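Local atomic coordinates of beta-glucanase (Podospora anserina, PDB entry 4LE4), a protein that probably hydrolyses beta-glucans, including cellulose-type chains, as a fungal glycoside hydrolase of family 131. Residues 2-8 / 228-234; 123-127 / 165-171; 181-187 / 236-240. All coordinates share one frame; numbering follows the deposited sequence.

Interaction 1. Residues 2-8 / 228-234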
# COMPACT_ATOMS: atom_id res chain seq x y z
N THR A 2 17.74 9.50 1.58
CA THR A 2 18.27 8.36 2.32
C THR A 2 17.18 7.33 2.51
O THR A 2 16.14 7.63 3.10
CB THR A 2 18.71 8.76 3.73
OG1 THR A 2 19.71 9.79 3.66
CG2 THR A 2 19.27 7.55 4.46
N ILE A 3 17.40 6.11 2.04
CA ILE A 3 16.39 5.07 2.20
C ILE A 3 16.49 4.53 3.61
O ILE A 3 17.53 3.97 3.98
CB ILE A 3 16.60 3.90 1.25
CG1 ILE A 3 16.42 4.37 -0.18
CG2 ILE A 3 15.63 2.75 1.61
CD1 ILE A 3 16.77 3.32 -1.24
N LEU A 4 15.42 4.68 4.39
CA LEU A 4 15.41 4.19 5.76
C LEU A 4 15.04 2.72 5.78
O LEU A 4 15.54 1.94 6.59
CB LEU A 4 14.37 4.94 6.61
CG LEU A 4 14.59 6.43 6.81
CD1 LEU A 4 13.44 6.99 7.63
CD2 LEU A 4 15.91 6.66 7.53
N TRP A 5 14.13 2.34 4.89
CA TRP A 5 13.70 0.95 4.81
C TRP A 5 13.27 0.67 3.37
O TRP A 5 12.62 1.49 2.73
CB TRP A 5 12.55 0.70 5.80
CG TRP A 5 11.83 -0.61 5.56
CD1 TRP A 5 12.16 -1.84 6.07
CD2 TRP A 5 10.65 -0.80 4.78
NE1 TRP A 5 11.24 -2.78 5.65
CE2 TRP A 5 10.30 -2.17 4.86
CE3 TRP A 5 9.84 0.07 4.02
CZ2 TRP A 5 9.17 -2.71 4.20
CZ3 TRP A 5 8.69 -0.48 3.35
CH2 TRP A 5 8.38 -1.85 3.46
N ASP A 6 13.69 -0.49 2.88
CA ASP A 6 13.42 -0.91 1.51
C ASP A 6 12.44 -2.09 1.47
O ASP A 6 12.75 -3.20 1.94
CB ASP A 6 14.73 -1.32 0.84
CG ASP A 6 14.65 -1.27 -0.67
OD1 ASP A 6 13.56 -1.56 -1.21
OD2 ASP A 6 15.70 -0.98 -1.31
N GLY A 7 11.27 -1.86 0.87
CA GLY A 7 10.31 -2.93 0.81
C GLY A 7 10.06 -3.35 -0.62
O GLY A 7 8.99 -3.85 -0.93
N ARG A 8 11.06 -3.19 -1.48
CA ARG A 8 10.88 -3.54 -2.87
C ARG A 8 11.07 -4.99 -3.27
O ARG A 8 10.93 -5.31 -4.43
CB ARG A 8 11.75 -2.62 -3.72
CG ARG A 8 11.18 -1.20 -3.68
CD ARG A 8 12.03 -0.21 -4.37
NE ARG A 8 13.36 -0.04 -3.78
CZ ARG A 8 14.28 0.76 -4.29
NH1 ARG A 8 15.47 0.89 -3.70
NH2 ARG A 8 14.02 1.44 -5.40
N GLY A 228 7.75 -0.79 -5.84
CA GLY A 228 8.32 0.45 -5.36
C GLY A 228 7.93 0.87 -3.96
O GLY A 228 7.81 2.05 -3.70
N VAL A 229 7.77 -0.07 -3.06
CA VAL A 229 7.42 0.26 -1.69
C VAL A 229 8.70 0.51 -0.88
O VAL A 229 9.52 -0.38 -0.77
CB VAL A 229 6.69 -0.92 -1.03
CG1 VAL A 229 6.32 -0.55 0.43
CG2 VAL A 229 5.40 -1.28 -1.86
N TYR A 230 8.88 1.71 -0.35
CA TYR A 230 10.06 2.02 0.47
C TYR A 230 9.82 3.31 1.25
O TYR A 230 8.88 4.07 0.97
CB TYR A 230 11.35 2.11 -0.39
CG TYR A 230 11.43 3.28 -1.36
CD1 TYR A 230 12.16 4.44 -1.03
CD2 TYR A 230 10.81 3.23 -2.62
CE1 TYR A 230 12.27 5.51 -1.93
CE2 TYR A 230 10.92 4.31 -3.52
CZ TYR A 230 11.66 5.44 -3.15
OH TYR A 230 11.80 6.48 -4.03
N ILE A 231 10.65 3.55 2.25
CA ILE A 231 10.50 4.73 3.09
C ILE A 231 11.83 5.48 3.11
O ILE A 231 12.87 4.87 3.33
CB ILE A 231 10.15 4.33 4.52
CG1 ILE A 231 8.77 3.63 4.55
CG2 ILE A 231 10.13 5.59 5.39
CD1 ILE A 231 8.50 2.85 5.89
N GLU A 232 11.78 6.78 2.88
CA GLU A 232 13.01 7.56 2.84
C GLU A 232 12.87 8.86 3.65
O GLU A 232 11.76 9.30 3.96
CB GLU A 232 13.39 7.84 1.37
CG GLU A 232 12.83 9.10 0.81
CD GLU A 232 13.01 9.26 -0.69
OE1 GLU A 232 14.09 8.99 -1.24
OE2 GLU A 232 12.05 9.71 -1.33
N SER A 233 14.00 9.45 4.02
CA SER A 233 13.95 10.70 4.77
C SER A 233 14.86 11.70 4.10
O SER A 233 15.63 11.34 3.20
CB SER A 233 14.42 10.51 6.21
OG SER A 233 15.74 10.02 6.21
N GLY A 234 14.77 12.95 4.55
CA GLY A 234 15.58 14.02 4.02
C GLY A 234 15.62 14.05 2.51
O GLY A 234 16.53 13.49 1.90
O HOH W 1 7.56 -2.97 -3.41
O HOH W 2 8.75 -4.07 -5.77
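Trp5 and Ile231 meet in the buried half of this antiparallel strand pair. The CD1 methyl of Ile231 lies 3.6 Å from CE3 of the indole, while CG1 of Val229 comes up to the ring edge near its plane, beside CZ3. With CG anti to the backbone N (chi1 167°), the indole runs alongside Val229. Beneath it the backbone is firmly paired: Ile231 N reaches Trp5 O at 2.9 Å in the carbonyl plane and almost straight. Ile231 O takes two donors, Leu4 N and Trp5 N, each tilted from its carbonyl plane; this is a classic beta bulge, by which strand 2-6 shifts its register by one residue along strand 222-233 at the border of a sheet of the concanavalin-type fold. On the face shared by Asp6 and Tyr230, Arg8 holds Asp6 side-on through NE and NH1, one nitrogen to each carboxylate oxygen. Asp6 OD1 also receives Arg8 N at 3.0 Å, closing an Asx turn. The guanidinium lies over the Tyr230 ring as a cation-pi pair, CZ 5.0 Å from the ring centroid and the planes 35° apart. A leucine in place of Arg8 would probably leave the Asp6 carboxylate without its charged mate and the ring face without its cation. Toward the N terminus the contact is more exposed: Ser233 N still donates to Thr2 O at 3.0 Å, but the return bond from Thr2 N to Ser233 O is weak, and the partly exposed Leu4 touches Ser233 OG with CD2. At the other end, water 1 bridges Gly7 O and Val229 N.

Interaction 2. Residues 123-127 / 165-171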
# COMPACT_ATOMS: atom_id res chain seq x y z
N HIS A 123 -5.29 4.62 11.10
CA HIS A 123 -5.93 5.13 9.90
C HIS A 123 -5.85 6.66 9.73
O HIS A 123 -6.71 7.26 9.10
CB HIS A 123 -7.40 4.64 9.80
CG HIS A 123 -7.52 3.14 9.67
ND1 HIS A 123 -7.44 2.28 10.75
CD2 HIS A 123 -7.71 2.36 8.58
CE1 HIS A 123 -7.57 1.03 10.33
NE2 HIS A 123 -7.74 1.06 9.02
N PHE A 124 -4.76 7.27 10.21
CA PHE A 124 -4.65 8.72 10.09
C PHE A 124 -4.51 9.09 8.63
O PHE A 124 -4.92 10.18 8.22
CB PHE A 124 -3.54 9.31 10.97
CG PHE A 124 -2.13 8.99 10.53
CD1 PHE A 124 -1.53 9.69 9.51
CD2 PHE A 124 -1.38 8.05 11.22
CE1 PHE A 124 -0.18 9.47 9.17
CE2 PHE A 124 -0.04 7.82 10.91
CZ PHE A 124 0.56 8.53 9.88
N THR A 125 -3.93 8.18 7.86
CA THR A 125 -3.91 8.38 6.40
C THR A 125 -3.93 6.99 5.73
O THR A 125 -3.56 5.99 6.35
CB THR A 125 -2.72 9.23 5.89
OG1 THR A 125 -3.01 9.65 4.55
CG2 THR A 125 -1.40 8.43 5.92
N GLU A 126 -4.41 6.92 4.50
CA GLU A 126 -4.55 5.65 3.77
C GLU A 126 -5.19 5.97 2.43
O GLU A 126 -5.58 7.12 2.18
CB GLU A 126 -5.53 4.76 4.55
CG GLU A 126 -6.98 5.36 4.62
CD GLU A 126 -7.86 4.76 5.72
OE1 GLU A 126 -7.77 3.54 5.93
OE2 GLU A 126 -8.66 5.49 6.38
N LEU A 127 -5.29 4.96 1.55
CA LEU A 127 -6.06 5.14 0.33
C LEU A 127 -7.33 4.32 0.61
O LEU A 127 -7.33 3.43 1.47
CB LEU A 127 -5.38 4.57 -0.92
CG LEU A 127 -4.02 5.15 -1.29
CD1 LEU A 127 -3.58 4.55 -2.64
CD2 LEU A 127 -4.07 6.67 -1.35
N VAL A 165 2.62 6.74 -5.39
CA VAL A 165 2.27 7.63 -4.28
C VAL A 165 3.42 7.81 -3.29
O VAL A 165 4.28 6.92 -3.15
CB VAL A 165 1.11 7.00 -3.45
CG1 VAL A 165 0.81 7.83 -2.17
CG2 VAL A 165 -0.14 6.83 -4.32
N ALA A 166 3.48 8.98 -2.67
CA ALA A 166 4.38 9.17 -1.56
C ALA A 166 3.60 9.97 -0.53
O ALA A 166 3.07 11.04 -0.86
CB ALA A 166 5.66 9.91 -1.95
N TYR A 167 3.45 9.43 0.68
CA TYR A 167 2.80 10.20 1.76
C TYR A 167 3.96 11.03 2.34
O TYR A 167 4.97 10.45 2.70
CB TYR A 167 2.33 9.32 2.91
CG TYR A 167 1.31 8.27 2.59
CD1 TYR A 167 0.31 8.51 1.66
CD2 TYR A 167 1.30 7.06 3.30
CE1 TYR A 167 -0.70 7.56 1.44
CE2 TYR A 167 0.30 6.10 3.08
CZ TYR A 167 -0.70 6.37 2.15
OH TYR A 167 -1.71 5.43 1.93
N GLU A 168 3.82 12.34 2.41
CA GLU A 168 4.84 13.22 2.99
C GLU A 168 4.35 13.40 4.43
O GLU A 168 3.41 14.16 4.69
CB GLU A 168 4.85 14.57 2.27
CG GLU A 168 5.74 15.61 2.98
CD GLU A 168 5.92 16.92 2.23
OE1 GLU A 168 5.22 17.17 1.24
OE2 GLU A 168 6.79 17.71 2.66
N ILE A 169 4.97 12.69 5.37
CA ILE A 169 4.47 12.77 6.72
C ILE A 169 5.45 13.52 7.64
O ILE A 169 6.63 13.20 7.65
CB ILE A 169 4.24 11.35 7.28
CG1 ILE A 169 3.39 10.53 6.28
CG2 ILE A 169 3.55 11.43 8.67
CD1 ILE A 169 3.03 9.15 6.74
N ASP A 170 4.94 14.49 8.37
CA ASP A 170 5.78 15.19 9.35
C ASP A 170 5.21 14.75 10.68
O ASP A 170 4.19 15.28 11.13
CB ASP A 170 5.65 16.72 9.24
CG ASP A 170 6.68 17.45 10.11
OD1 ASP A 170 7.14 16.85 11.11
OD2 ASP A 170 7.03 18.60 9.78
N PHE A 171 5.85 13.77 11.32
CA PHE A 171 5.35 13.26 12.59
C PHE A 171 5.51 14.24 13.76
O PHE A 171 4.91 14.06 14.81
CB PHE A 171 6.05 11.95 12.92
CG PHE A 171 5.66 10.81 12.02
CD1 PHE A 171 4.51 10.06 12.28
CD2 PHE A 171 6.44 10.48 10.92
CE1 PHE A 171 4.15 8.98 11.46
CE2 PHE A 171 6.10 9.40 10.09
CZ PHE A 171 4.93 8.65 10.36
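Thr125 sets its CG2 methyl over one face of the Tyr167 ring, a CH-pi contact with the carbon 4.1 Å from the centroid and 15° off the ring normal. The contact belongs to the packing between the two facing sheets of a beta-sandwich, the concanavalin-type fold of this clan: strands 125-127 and 165-170 run antiparallel at 170°, 9.6 Å apart at closest approach, too far for backbone pairing, so side chains fill the interval. Tyr167 reaches across it and brings OH within 3.4 Å of Glu126 CA, while CD2 of Leu127 lies at the ring edge near its plane. Leu127 CD1 also faces Val165 CG2, more loosely. At the other end CZ of Phe124 reaches Ile169 CD1, which sits at the edge of the phenyl ring, and CE1 of Phe171, 3.9 Å away; the Phe124 and Phe171 side chains cross at about a right angle. Phe124 gets there with CG held between its backbone N and carbonyl carbon (chi1 70°), which turns the ring into the interlayer.

Around this first shell, Phe120 stacks on Phe124, and Phe99 meets the Tyr167 ring edge-to-face. The polar ends are fixed within the sheet of strand 125-129 and its neighbours: Tyr167 OH is hydrogen-bonded with Ala118 O, and Thr125 OG1 with Cys146 O. Thr125 thus divides its work, its hydroxyl turned to a neighbouring strand and its methyl to the opposite sheet. Ile169 also packs on Phe171, two residues on, its CG2 3.4 Å above the ring plane of Phe171 and over the centre.

Interaction 3. Residues 181-187 / 236-240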
# COMPACT_ATOMS: atom_id res chain seq x y z
N SER A 181 1.63 10.31 -8.99
CA SER A 181 1.79 10.36 -10.43
C SER A 181 1.24 9.04 -10.95
O SER A 181 1.02 8.11 -10.18
CB SER A 181 3.24 10.49 -10.87
OG SER A 181 3.90 9.26 -10.67
N THR A 182 0.99 8.97 -12.25
CA THR A 182 0.58 7.69 -12.81
C THR A 182 1.63 7.34 -13.84
O THR A 182 2.27 8.23 -14.40
CB THR A 182 -0.81 7.71 -13.48
OG1 THR A 182 -0.88 8.79 -14.44
CG2 THR A 182 -1.89 7.86 -12.41
N GLY A 183 1.82 6.04 -14.06
CA GLY A 183 2.78 5.57 -15.05
C GLY A 183 4.23 5.89 -14.81
O GLY A 183 4.78 5.58 -13.76
N SER A 184 4.86 6.52 -15.79
CA SER A 184 6.28 6.86 -15.68
C SER A 184 6.54 8.27 -15.23
O SER A 184 7.70 8.65 -15.04
CB SER A 184 6.96 6.67 -17.04
OG SER A 184 6.81 5.34 -17.51
N ASP A 185 5.50 9.07 -15.06
CA ASP A 185 5.75 10.46 -14.69
C ASP A 185 6.24 10.65 -13.26
O ASP A 185 5.89 9.89 -12.37
CB ASP A 185 4.47 11.27 -14.92
CG ASP A 185 4.00 11.19 -16.36
OD1 ASP A 185 4.81 11.48 -17.28
OD2 ASP A 185 2.83 10.84 -16.58
N PRO A 186 7.08 11.68 -13.02
CA PRO A 186 7.62 12.00 -11.70
C PRO A 186 6.50 12.41 -10.74
O PRO A 186 5.53 13.04 -11.16
CB PRO A 186 8.51 13.22 -11.96
CG PRO A 186 8.83 13.14 -13.43
CD PRO A 186 7.57 12.62 -14.05
N LEU A 187 6.66 12.07 -9.47
CA LEU A 187 5.69 12.46 -8.44
C LEU A 187 5.58 13.99 -8.33
O LEU A 187 6.58 14.69 -8.39
CB LEU A 187 6.16 11.97 -7.06
CG LEU A 187 6.30 10.46 -6.83
CD1 LEU A 187 6.90 10.20 -5.44
CD2 LEU A 187 4.93 9.81 -6.95
N LEU A 236 12.79 14.11 -1.01
CA LEU A 236 11.93 13.18 -1.71
C LEU A 236 12.45 12.82 -3.09
O LEU A 236 12.84 13.69 -3.88
CB LEU A 236 10.55 13.78 -1.86
CG LEU A 236 9.61 13.02 -2.79
CD1 LEU A 236 9.33 11.62 -2.23
CD2 LEU A 236 8.35 13.83 -2.93
N THR A 237 12.44 11.53 -3.40
CA THR A 237 12.84 11.07 -4.72
C THR A 237 11.55 11.09 -5.52
O THR A 237 10.64 10.33 -5.21
CB THR A 237 13.35 9.63 -4.64
OG1 THR A 237 14.57 9.62 -3.89
CG2 THR A 237 13.59 9.08 -6.00
N THR A 238 11.45 11.94 -6.53
CA THR A 238 10.22 12.01 -7.31
C THR A 238 10.21 11.04 -8.48
O THR A 238 9.17 10.76 -9.06
CB THR A 238 9.95 13.43 -7.85
OG1 THR A 238 11.05 13.83 -8.66
CG2 THR A 238 9.75 14.43 -6.69
N SER A 239 11.38 10.53 -8.84
CA SER A 239 11.50 9.56 -9.92
C SER A 239 10.81 8.25 -9.54
O SER A 239 11.07 7.69 -8.47
CB SER A 239 12.97 9.25 -10.19
OG SER A 239 13.04 8.11 -11.04
N VAL A 240 9.96 7.73 -10.41
CA VAL A 240 9.30 6.48 -10.06
C VAL A 240 10.26 5.29 -10.07
O VAL A 240 9.92 4.22 -9.55
CB VAL A 240 8.08 6.19 -10.99
CG1 VAL A 240 7.13 7.39 -10.98
CG2 VAL A 240 8.53 5.89 -12.41
O HOH W 3 9.61 9.26 -12.86
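Leu187 N donates to Thr238 O at 2.9 Å, with an N-H...O angle of 165° and the donor tilted 18° from the carbonyl plane. It is the one direct hydrogen bond between 181-187 and 236-240, and Pro186 CA adds a CA-H...O contact of 3.3 Å to the same oxygen. A second, indirect polar link lies further along: water 3 donates to Ser184 O and accepts from Val240 N, joining the turn to the loop at the more exposed side.

The polar contacts within 181-187 shape the surface that Val240 meets. A type II' beta turn runs from Thr182 to Asp185, with Gly183 at positive phi and a weak bond from Asp185 N to Thr182 O. Ser181 OG, placed between its backbone N and carbonyl carbon (chi1 73°), donates to Asp185 O at 2.7 Å and so ties the strand end to the far side of the turn, with a weak second bond to Asn164 OD1 of strand 163-170.

The van der Waals contacts centre on Val240 and Leu187, mostly methyls against oxygens. Val240 directs its two methyls into the turn: CG1 presses to 3.1 Å from Asp185 O, the oxygen that also accepts from Ser181 OG, and lies 3.7 Å from that hydroxyl, while CG2 is near Ser184 O and Gly183 O. Leu187 CD1 meets Thr237 O at 3.7 Å and, more loosely, CD1 of Leu236, the apolar pair of the contact. In return, the CG2 methyl of Thr238 lies 3.6 Å from Leu187 O.

This is surface packing of the loop after strand 222-233 against the turn that follows strand 175-182. Leu187 also packs on Asn164 and Ala166 of strand 163-170, Leu236 reaches Tyr96 and His98 of strand 94-102, and Thr238 rests on Trp179 of strand 175-182.

How the interactions relate
From the N terminus, interaction 1 pairs the first strand with 228-234, closing a loop over almost the whole chain and adding an outer strand to one sheet. Interaction 2 falls entirely within that loop: 123-127, in the other sheet, packs on 165-171 and ties the two layers together. Interaction 3 opens after it, at 181-187, and ends in 236-240 beyond strand 222-233, so it crosses interaction 1 and follows interaction 2 in series. Thr237 OG1 probably hydrogen-bonds with Glu232 OE1, linking interactions 3 and 1, whereas Ala166 packs on Leu187 and Leu236, linking 2 and 3. Interactions 1 and 2 stay about 6 Å apart at their nearest atoms.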